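PDB 1VR8: GTP binding regulator, which is of uncertain function but has a fold resembling the Ran-binding protein Mog1p and possibly regulates a GTP-binding protein. Local coordinates for residues 21-26 against 63-68; 118-123 against 128-133. All blocks are in the same frame, centred on the assembly; numbering follows the deposited sequence.

Interaction 1 of 2, residues 21-26 against 63-68; sequences TAIFVL and LYVYKG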
ATOM      1  N   THR A  21       7.126  10.702  -4.263  1.00 25.48           N
ATOM      2  CA  THR A  21       8.268   9.922  -4.708  1.00 25.30           C
ATOM      3  C   THR A  21       8.073   8.449  -4.390  1.00 25.35           C
ATOM      4  O   THR A  21       8.451   7.594  -5.173  1.00 24.66           O
ATOM      5  CB  THR A  21       9.603  10.484  -4.144  1.00 27.52           C
ATOM      6  OG1 THR A  21       9.639  11.901  -4.367  1.00 26.72           O
ATOM      7  CG2 THR A  21      10.754   9.859  -4.894  1.00 30.62           C
ATOM      8  N   ALA A  22       7.384   8.150  -3.293  1.00 25.96           N
ATOM      9  CA  ALA A  22       7.045   6.778  -2.946  1.00 25.76           C
ATOM     10  C   ALA A  22       6.205   6.077  -4.037  1.00 25.60           C
ATOM     11  O   ALA A  22       6.300   4.878  -4.205  1.00 25.90           O
ATOM     12  CB  ALA A  22       6.327   6.727  -1.661  1.00 26.78           C
ATOM     13  N   ILE A  23       5.403   6.831  -4.774  1.00 20.85           N
ATOM     14  CA  ILE A  23       4.691   6.279  -5.933  1.00 22.34           C
ATOM     15  C   ILE A  23       5.597   6.186  -7.153  1.00 22.08           C
ATOM     16  O   ILE A  23       5.725   5.127  -7.817  1.00 23.17           O
ATOM     17  CB  ILE A  23       3.472   7.164  -6.262  1.00 23.20           C
ATOM     18  CG1 ILE A  23       2.440   7.095  -5.121  1.00 24.84           C
ATOM     19  CG2 ILE A  23       2.849   6.775  -7.584  1.00 26.09           C
ATOM     20  CD1 ILE A  23       1.398   8.117  -5.187  1.00 25.20           C
ATOM     21  N   PHE A  24       6.234   7.305  -7.474  1.00 24.60           N
ATOM     22  CA  PHE A  24       6.959   7.400  -8.739  1.00 24.51           C
ATOM     23  C   PHE A  24       8.158   6.473  -8.805  1.00 24.26           C
ATOM     24  O   PHE A  24       8.505   5.973  -9.870  1.00 24.09           O
ATOM     25  CB  PHE A  24       7.399   8.838  -9.006  1.00 25.48           C
ATOM     26  CG  PHE A  24       6.248   9.818  -9.157  1.00 27.58           C
ATOM     27  CD1 PHE A  24       5.242   9.592 -10.069  1.00 29.00           C
ATOM     28  CD2 PHE A  24       6.210  10.987  -8.409  1.00 31.49           C
ATOM     29  CE1 PHE A  24       4.177  10.472 -10.212  1.00 28.34           C
ATOM     30  CE2 PHE A  24       5.129  11.898  -8.549  1.00 31.58           C
ATOM     31  CZ  PHE A  24       4.127  11.628  -9.452  1.00 31.06           C
ATOM     32  N   VAL A  25       8.767   6.177  -7.656  1.00 23.34           N
ATOM     33  CA  VAL A  25       9.922   5.282  -7.638  1.00 19.83           C
ATOM     34  C   VAL A  25       9.568   3.821  -8.000  1.00 23.25           C
ATOM     35  O   VAL A  25      10.426   3.011  -8.315  1.00 24.19           O
ATOM     36  CB  VAL A  25      10.622   5.377  -6.248  1.00 24.44           C
ATOM     37  CG1 VAL A  25       9.841   4.647  -5.220  1.00 19.66           C
ATOM     38  CG2 VAL A  25      12.037   4.922  -6.314  1.00 28.09           C
ATOM     39  N   LEU A  26       8.276   3.496  -7.974  1.00 23.23           N
ATOM     40  CA  LEU A  26       7.839   2.124  -8.271  1.00 21.90           C
ATOM     41  C   LEU A  26       7.712   1.823  -9.756  1.00 23.03           C
ATOM     42  O   LEU A  26       7.553   0.669 -10.144  1.00 21.70           O
ATOM     43  CB  LEU A  26       6.496   1.850  -7.610  1.00 24.11           C
ATOM     44  CG  LEU A  26       6.532   1.994  -6.102  1.00 24.55           C
ATOM     45  CD1 LEU A  26       5.126   1.887  -5.567  1.00 26.48           C
ATOM     46  CD2 LEU A  26       7.445   0.936  -5.512  1.00 24.14           C
ATOM     47  N   LEU A  63      -2.664   1.306  -6.228  1.00 22.03           N
ATOM     48  CA  LEU A  63      -1.892   1.519  -5.027  1.00 23.75           C
ATOM     49  C   LEU A  63      -2.387   2.778  -4.334  1.00 24.02           C
ATOM     50  O   LEU A  63      -2.348   3.867  -4.907  1.00 22.93           O
ATOM     51  CB  LEU A  63      -0.430   1.668  -5.357  1.00 22.67           C
ATOM     52  CG  LEU A  63       0.465   2.100  -4.197  1.00 25.52           C
ATOM     53  CD1 LEU A  63       0.651   0.928  -3.282  1.00 25.04           C
ATOM     54  CD2 LEU A  63       1.794   2.609  -4.686  1.00 29.24           C
ATOM     55  N   TYR A  64      -2.848   2.606  -3.113  1.00 23.00           N
ATOM     56  CA  TYR A  64      -3.278   3.694  -2.223  1.00 22.76           C
ATOM     57  C   TYR A  64      -2.175   3.935  -1.215  1.00 23.16           C
ATOM     58  O   TYR A  64      -1.635   2.989  -0.623  1.00 25.00           O
ATOM     59  CB  TYR A  64      -4.568   3.342  -1.496  1.00 22.53           C
ATOM     60  CG  TYR A  64      -5.748   3.054  -2.401  1.00 19.95           C
ATOM     61  CD1 TYR A  64      -5.882   1.826  -3.043  1.00 22.76           C
ATOM     62  CD2 TYR A  64      -6.732   3.991  -2.599  1.00 20.78           C
ATOM     63  CE1 TYR A  64      -6.946   1.575  -3.872  1.00 22.32           C
ATOM     64  CE2 TYR A  64      -7.823   3.743  -3.435  1.00 23.84           C
ATOM     65  CZ  TYR A  64      -7.925   2.521  -4.058  1.00 22.08           C
ATOM     66  OH  TYR A  64      -8.986   2.257  -4.910  1.00 26.11           O
ATOM     67  N   VAL A  65      -1.831   5.199  -1.042  1.00 23.41           N
ATOM     68  CA  VAL A  65      -0.752   5.565  -0.141  1.00 22.63           C
ATOM     69  C   VAL A  65      -1.182   6.677   0.807  1.00 23.22           C
ATOM     70  O   VAL A  65      -1.767   7.684   0.385  1.00 22.47           O
ATOM     71  CB  VAL A  65       0.459   6.166  -0.874  0.65 25.36           C
ATOM     72  CG1 VAL A  65       1.662   6.252   0.093  0.65 21.95           C
ATOM     73  CG2 VAL A  65       0.756   5.411  -2.141  0.65 28.47           C
ATOM     74  N   TYR A  66      -0.813   6.522   2.070  1.00 22.05           N
ATOM     75  CA  TYR A  66      -1.001   7.528   3.099  1.00 21.47           C
ATOM     76  C   TYR A  66       0.314   7.672   3.857  1.00 21.49           C
ATOM     77  O   TYR A  66       0.954   6.665   4.186  1.00 22.42           O
ATOM     78  CB  TYR A  66      -2.135   7.118   4.080  1.00 23.18           C
ATOM     79  CG  TYR A  66      -2.109   7.884   5.393  1.00 22.12           C
ATOM     80  CD1 TYR A  66      -1.287   7.475   6.455  1.00 23.22           C
ATOM     81  CD2 TYR A  66      -2.893   9.028   5.571  1.00 19.94           C
ATOM     82  CE1 TYR A  66      -1.236   8.194   7.623  1.00 23.97           C
ATOM     83  CE2 TYR A  66      -2.852   9.761   6.762  1.00 22.78           C
ATOM     84  CZ  TYR A  66      -2.015   9.321   7.787  1.00 22.87           C
ATOM     85  OH  TYR A  66      -1.943  10.007   8.985  1.00 25.74           O
ATOM     86  N   LYS A  67       0.723   8.915   4.111  1.00 20.79           N
ATOM     87  CA  LYS A  67       1.872   9.223   4.955  1.00 24.75           C
ATOM     88  C   LYS A  67       1.372  10.074   6.104  1.00 25.33           C
ATOM     89  O   LYS A  67       0.719  11.095   5.886  1.00 22.66           O
ATOM     90  CB  LYS A  67       2.912  10.046   4.181  1.00 25.77           C
ATOM     91  CG  LYS A  67       4.138  10.376   5.005  1.00 25.84           C
ATOM     92  CD  LYS A  67       5.170  11.151   4.219  1.00 25.83           C
ATOM     93  CE  LYS A  67       6.405  11.376   5.097  1.00 27.89           C
ATOM     94  NZ  LYS A  67       7.344  12.349   4.478  1.00 28.81           N
ATOM     95  N   GLY A  68       1.723   9.715   7.324  1.00 23.76           N
ATOM     96  CA  GLY A  68       1.342  10.487   8.477  1.00 25.24           C
ATOM     97  C   GLY A  68       1.302   9.734   9.790  1.00 25.17           C
ATOM     98  O   GLY A  68       1.585   8.541   9.846  1.00 25.89           O
TER
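Ile23 and Val65 mark the closest approach of the two backbones, their CA atoms 8.0 Å apart, where the short helix 19-24 lies over strand 59-67. The gap is bridged by branched aliphatic side chains in two pairs. No hydrogen bond crosses it, and all four touching residues are buried. In the first pair CG1 of Ile23 rests 3.8 Å from CG2 of Val65. The two side chains meet at a slant. CD1 of Ile23 runs on past the same methyl, at 4.1 Å from Val65 CG2. Val65 is modelled in two conformers, and these two distances hold for one of them. The CB of Ile23 does not aim at the strand. Its CG1 branch lies opposite the carbonyl carbon (chi1 -66°), and this torsion carries the ethyl arm across to Val65. The second pair is closer: CD1 of Leu26 comes within 3.5 Å of CD2 of Leu63, methyl against methyl. Here the two chains stand nearly perpendicular, and both CB atoms point into the contact. Leu63 extends from the strand toward segment 21-26 with CG trans to its backbone N (chi1 171°). The strand belongs to the antiparallel sheet of this Mog1p-like fold, and the contact lies in the hydrophobic layer between one sheet face and the helices that cover it. The same layer takes in strand 45-56, where Ile23 touches Ala52 and Leu26 touches Phe54. Leu26 also packs on Val133, Val136 and Tyr137 of helix 126-138, so it fills the junction between the two helices and the sheet. Its backbone N bonds to Ile23 O, with Leu26 N and Ile23 O 3.0 Å apart. The OH of Tyr137 is hydrogen-bonded to Ala22 O.

Interaction 2 of 2, residues 118-123 against 128-133; sequences FIVEGK and EFVKHV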
ATOM      1  N   PHE A 118      -0.099   1.514   3.140  1.00 21.58           N
ATOM      2  CA  PHE A 118      -0.291   1.159   1.711  1.00 22.47           C
ATOM      3  C   PHE A 118      -1.449   0.210   1.560  1.00 23.91           C
ATOM      4  O   PHE A 118      -1.642  -0.668   2.410  1.00 22.22           O
ATOM      5  CB  PHE A 118       0.974   0.476   1.175  1.00 23.13           C
ATOM      6  CG  PHE A 118       2.175   1.397   1.128  1.00 23.44           C
ATOM      7  CD1 PHE A 118       2.329   2.279   0.068  1.00 26.57           C
ATOM      8  CD2 PHE A 118       3.078   1.432   2.151  1.00 25.10           C
ATOM      9  CE1 PHE A 118       3.387   3.143   0.020  1.00 27.26           C
ATOM     10  CE2 PHE A 118       4.146   2.323   2.125  1.00 25.68           C
ATOM     11  CZ  PHE A 118       4.294   3.172   1.055  1.00 25.70           C
ATOM     12  N   ILE A 119      -2.190   0.350   0.465  1.00 23.72           N
ATOM     13  CA  ILE A 119      -3.170  -0.635   0.070  1.00 23.83           C
ATOM     14  C   ILE A 119      -2.897  -0.936  -1.401  1.00 24.41           C
ATOM     15  O   ILE A 119      -2.780  -0.005  -2.234  1.00 24.50           O
ATOM     16  CB  ILE A 119      -4.621  -0.137   0.196  1.00 24.12           C
ATOM     17  CG1 ILE A 119      -4.909   0.431   1.606  1.00 24.94           C
ATOM     18  CG2 ILE A 119      -5.567  -1.300  -0.153  1.00 25.32           C
ATOM     19  CD1 ILE A 119      -6.171   1.249   1.666  1.00 26.66           C
ATOM     20  N   VAL A 120      -2.795  -2.214  -1.730  1.00 22.63           N
ATOM     21  CA  VAL A 120      -2.718  -2.629  -3.117  1.00 22.78           C
ATOM     22  C   VAL A 120      -3.954  -3.455  -3.450  1.00 23.32           C
ATOM     23  O   VAL A 120      -4.307  -4.396  -2.723  1.00 21.97           O
ATOM     24  CB  VAL A 120      -1.459  -3.454  -3.382  1.00 24.14           C
ATOM     25  CG1 VAL A 120      -1.408  -3.963  -4.829  1.00 26.21           C
ATOM     26  CG2 VAL A 120      -0.258  -2.635  -3.118  1.00 24.98           C
ATOM     27  N   GLU A 121      -4.620  -3.111  -4.538  1.00 24.39           N
ATOM     28  CA  GLU A 121      -5.801  -3.848  -4.956  1.00 25.09           C
ATOM     29  C   GLU A 121      -5.844  -4.058  -6.447  1.00 23.27           C
ATOM     30  O   GLU A 121      -5.343  -3.253  -7.226  1.00 23.02           O
ATOM     31  CB  GLU A 121      -7.097  -3.218  -4.435  1.00 28.92           C
ATOM     32  CG  GLU A 121      -7.417  -1.883  -4.907  1.00 34.68           C
ATOM     33  CD  GLU A 121      -8.823  -1.372  -4.472  1.00 36.48           C
ATOM     34  OE1 GLU A 121      -9.301  -1.804  -3.394  1.00 38.53           O
ATOM     35  OE2 GLU A 121      -9.380  -0.501  -5.221  1.00 36.46           O
ATOM     36  N   GLY A 122      -6.445  -5.165  -6.850  1.00 23.36           N
ATOM     37  CA  GLY A 122      -6.587  -5.435  -8.278  1.00 24.53           C
ATOM     38  C   GLY A 122      -7.150  -6.817  -8.509  1.00 22.62           C
ATOM     39  O   GLY A 122      -7.136  -7.664  -7.614  1.00 22.87           O
ATOM     40  N   LYS A 123      -7.672  -7.033  -9.714  1.00 24.81           N
ATOM     41  CA  LYS A 123      -8.242  -8.315 -10.080  1.00 24.56           C
ATOM     42  C   LYS A 123      -7.150  -9.352 -10.228  1.00 24.94           C
ATOM     43  O   LYS A 123      -7.344 -10.512  -9.895  1.00 25.22           O
ATOM     44  CB  LYS A 123      -9.004  -8.197 -11.401  1.00 25.88           C
ATOM     45  CG  LYS A 123     -10.276  -7.383 -11.279  1.00 31.82           C
ATOM     46  CD  LYS A 123     -11.350  -8.127 -10.489  1.00 36.40           C
ATOM     47  N   GLU A 128       2.234 -10.101  -6.951  1.00 26.09           N
ATOM     48  CA  GLU A 128       3.438  -9.769  -7.720  1.00 28.09           C
ATOM     49  C   GLU A 128       3.806  -8.302  -7.562  1.00 25.15           C
ATOM     50  O   GLU A 128       4.965  -7.952  -7.376  1.00 24.27           O
ATOM     51  CB  GLU A 128       3.219 -10.135  -9.181  1.00 28.28           C
ATOM     52  CG  GLU A 128       3.111 -11.660  -9.456  1.00 31.53           C
ATOM     53  CD  GLU A 128       1.715 -12.283  -9.221  1.00 37.35           C
ATOM     54  OE1 GLU A 128       0.726 -11.587  -8.835  1.00 31.12           O
ATOM     55  OE2 GLU A 128       1.616 -13.523  -9.416  1.00 39.66           O
ATOM     56  N   PHE A 129       2.806  -7.432  -7.637  1.00 24.29           N
ATOM     57  CA  PHE A 129       3.039  -6.000  -7.435  1.00 22.26           C
ATOM     58  C   PHE A 129       3.490  -5.709  -6.008  1.00 24.83           C
ATOM     59  O   PHE A 129       4.417  -4.933  -5.785  1.00 24.79           O
ATOM     60  CB  PHE A 129       1.801  -5.184  -7.774  1.00 24.05           C
ATOM     61  CG  PHE A 129       2.073  -3.722  -7.794  1.00 24.80           C
ATOM     62  CD1 PHE A 129       2.725  -3.156  -8.871  1.00 29.48           C
ATOM     63  CD2 PHE A 129       1.744  -2.941  -6.727  1.00 26.04           C
ATOM     64  CE1 PHE A 129       3.051  -1.782  -8.867  1.00 29.48           C
ATOM     65  CE2 PHE A 129       2.030  -1.568  -6.730  1.00 27.30           C
ATOM     66  CZ  PHE A 129       2.678  -1.011  -7.809  1.00 29.51           C
ATOM     67  N   VAL A 130       2.848  -6.345  -5.026  1.00 23.38           N
ATOM     68  CA  VAL A 130       3.243  -6.124  -3.614  1.00 23.00           C
ATOM     69  C   VAL A 130       4.705  -6.510  -3.433  1.00 21.58           C
ATOM     70  O   VAL A 130       5.460  -5.755  -2.825  1.00 23.63           O
ATOM     71  CB  VAL A 130       2.362  -6.925  -2.645  1.00 23.77           C
ATOM     72  CG1 VAL A 130       2.922  -6.881  -1.245  1.00 25.29           C
ATOM     73  CG2 VAL A 130       0.946  -6.321  -2.626  1.00 25.80           C
ATOM     74  N   LYS A 131       5.116  -7.641  -3.994  1.00 23.64           N
ATOM     75  CA  LYS A 131       6.499  -8.096  -3.890  1.00 23.91           C
ATOM     76  C   LYS A 131       7.467  -7.089  -4.520  1.00 26.72           C
ATOM     77  O   LYS A 131       8.543  -6.823  -3.998  1.00 22.69           O
ATOM     78  CB  LYS A 131       6.682  -9.471  -4.528  1.00 26.00           C
ATOM     79  CG  LYS A 131       7.968 -10.158  -4.162  1.00 30.43           C
ATOM     80  CD  LYS A 131       8.208 -10.187  -2.629  1.00 34.16           C
ATOM     81  CE  LYS A 131       9.218 -11.280  -2.218  1.00 36.38           C
ATOM     82  NZ  LYS A 131       9.539 -11.320  -0.745  1.00 33.39           N
ATOM     83  N   HIS A 132       7.063  -6.535  -5.657  1.00 23.09           N
ATOM     84  CA  HIS A 132       7.816  -5.430  -6.283  1.00 24.23           C
ATOM     85  C   HIS A 132       7.972  -4.240  -5.320  1.00 21.70           C
ATOM     86  O   HIS A 132       9.074  -3.725  -5.122  1.00 24.21           O
ATOM     87  CB  HIS A 132       7.156  -4.995  -7.588  1.00 25.10           C
ATOM     88  CG  HIS A 132       7.754  -3.745  -8.179  1.00 23.56           C
ATOM     89  ND1 HIS A 132       9.047  -3.680  -8.644  1.00 23.14           N
ATOM     90  CD2 HIS A 132       7.220  -2.522  -8.386  1.00 22.60           C
ATOM     91  CE1 HIS A 132       9.292  -2.462  -9.100  1.00 24.02           C
ATOM     92  NE2 HIS A 132       8.196  -1.739  -8.962  1.00 22.38           N
ATOM     93  N   VAL A 133       6.865  -3.788  -4.746  1.00 22.94           N
ATOM     94  CA  VAL A 133       6.885  -2.677  -3.809  1.00 25.23           C
ATOM     95  C   VAL A 133       7.823  -2.999  -2.633  1.00 24.47           C
ATOM     96  O   VAL A 133       8.670  -2.185  -2.253  1.00 23.14           O
ATOM     97  CB  VAL A 133       5.479  -2.360  -3.280  1.00 24.16           C
ATOM     98  CG1 VAL A 133       5.546  -1.323  -2.208  1.00 24.85           C
ATOM     99  CG2 VAL A 133       4.523  -1.908  -4.417  1.00 24.97           C
TER
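Strand 116-122 runs through a short connection into helix 126-138, and this brings Val120 of the strand against Phe129 and Val130 of the helix. The helix folds back over the sheet. Val120 and Val130 have the nearest CA atoms, 6.9 Å apart. Val120 points at the helix and meets both helix side chains. Its CB lies 3.8 Å from CG2 of Val130. Its CG1 lies 3.8 Å from CD2 of Phe129, approaching the ring obliquely. Its other methyl, CG2, touches both partners too, at 3.9 Å from Val130 CG2 and 4.1 Å from Phe129 CD2. Phe129 has CG trans to its backbone N (chi1 -171°), which lays the CD2 side of the ring against the valine. This is part of the helix-on-sheet core of the Mog1p-like fold. On the sheet Val120 also touches Val61 of strand 59-67 and Trp111 of strand 106-113. The Phe129 ring also meets Phe54, and Tyr31 edge-to-face. With an alanine at Val120, both methyls would be gone, which would probably open a gap beside the Phe129 ring and Val130 and leave the ring less firmly held. Within the helix, Val133 N bonds to Phe129 O at 2.9 Å.

Overall arrangement
Interaction 1 closes before interaction 2 opens along the chain, and their centres lie about 12 Å apart. Both rest on one antiparallel sheet, where strands 59-67 and 116-122 are neighbours. A probable hydrogen bond from Tyr64 N to Ile119 O (2.8 Å) joins these strands. Packing joins them too, with Leu63 CD1 3.7 Å from Val120 CG2. Helices 19-24 and 126-138 cover the same side of the sheet. Leu26 O and His132 NE2, 2.8 Å apart in a probable hydrogen bond, link segment 21-26 to helix 126-138. The two contacts belong to the same hydrophobic layer, which brings early and late parts of the chain together in a single compact domain.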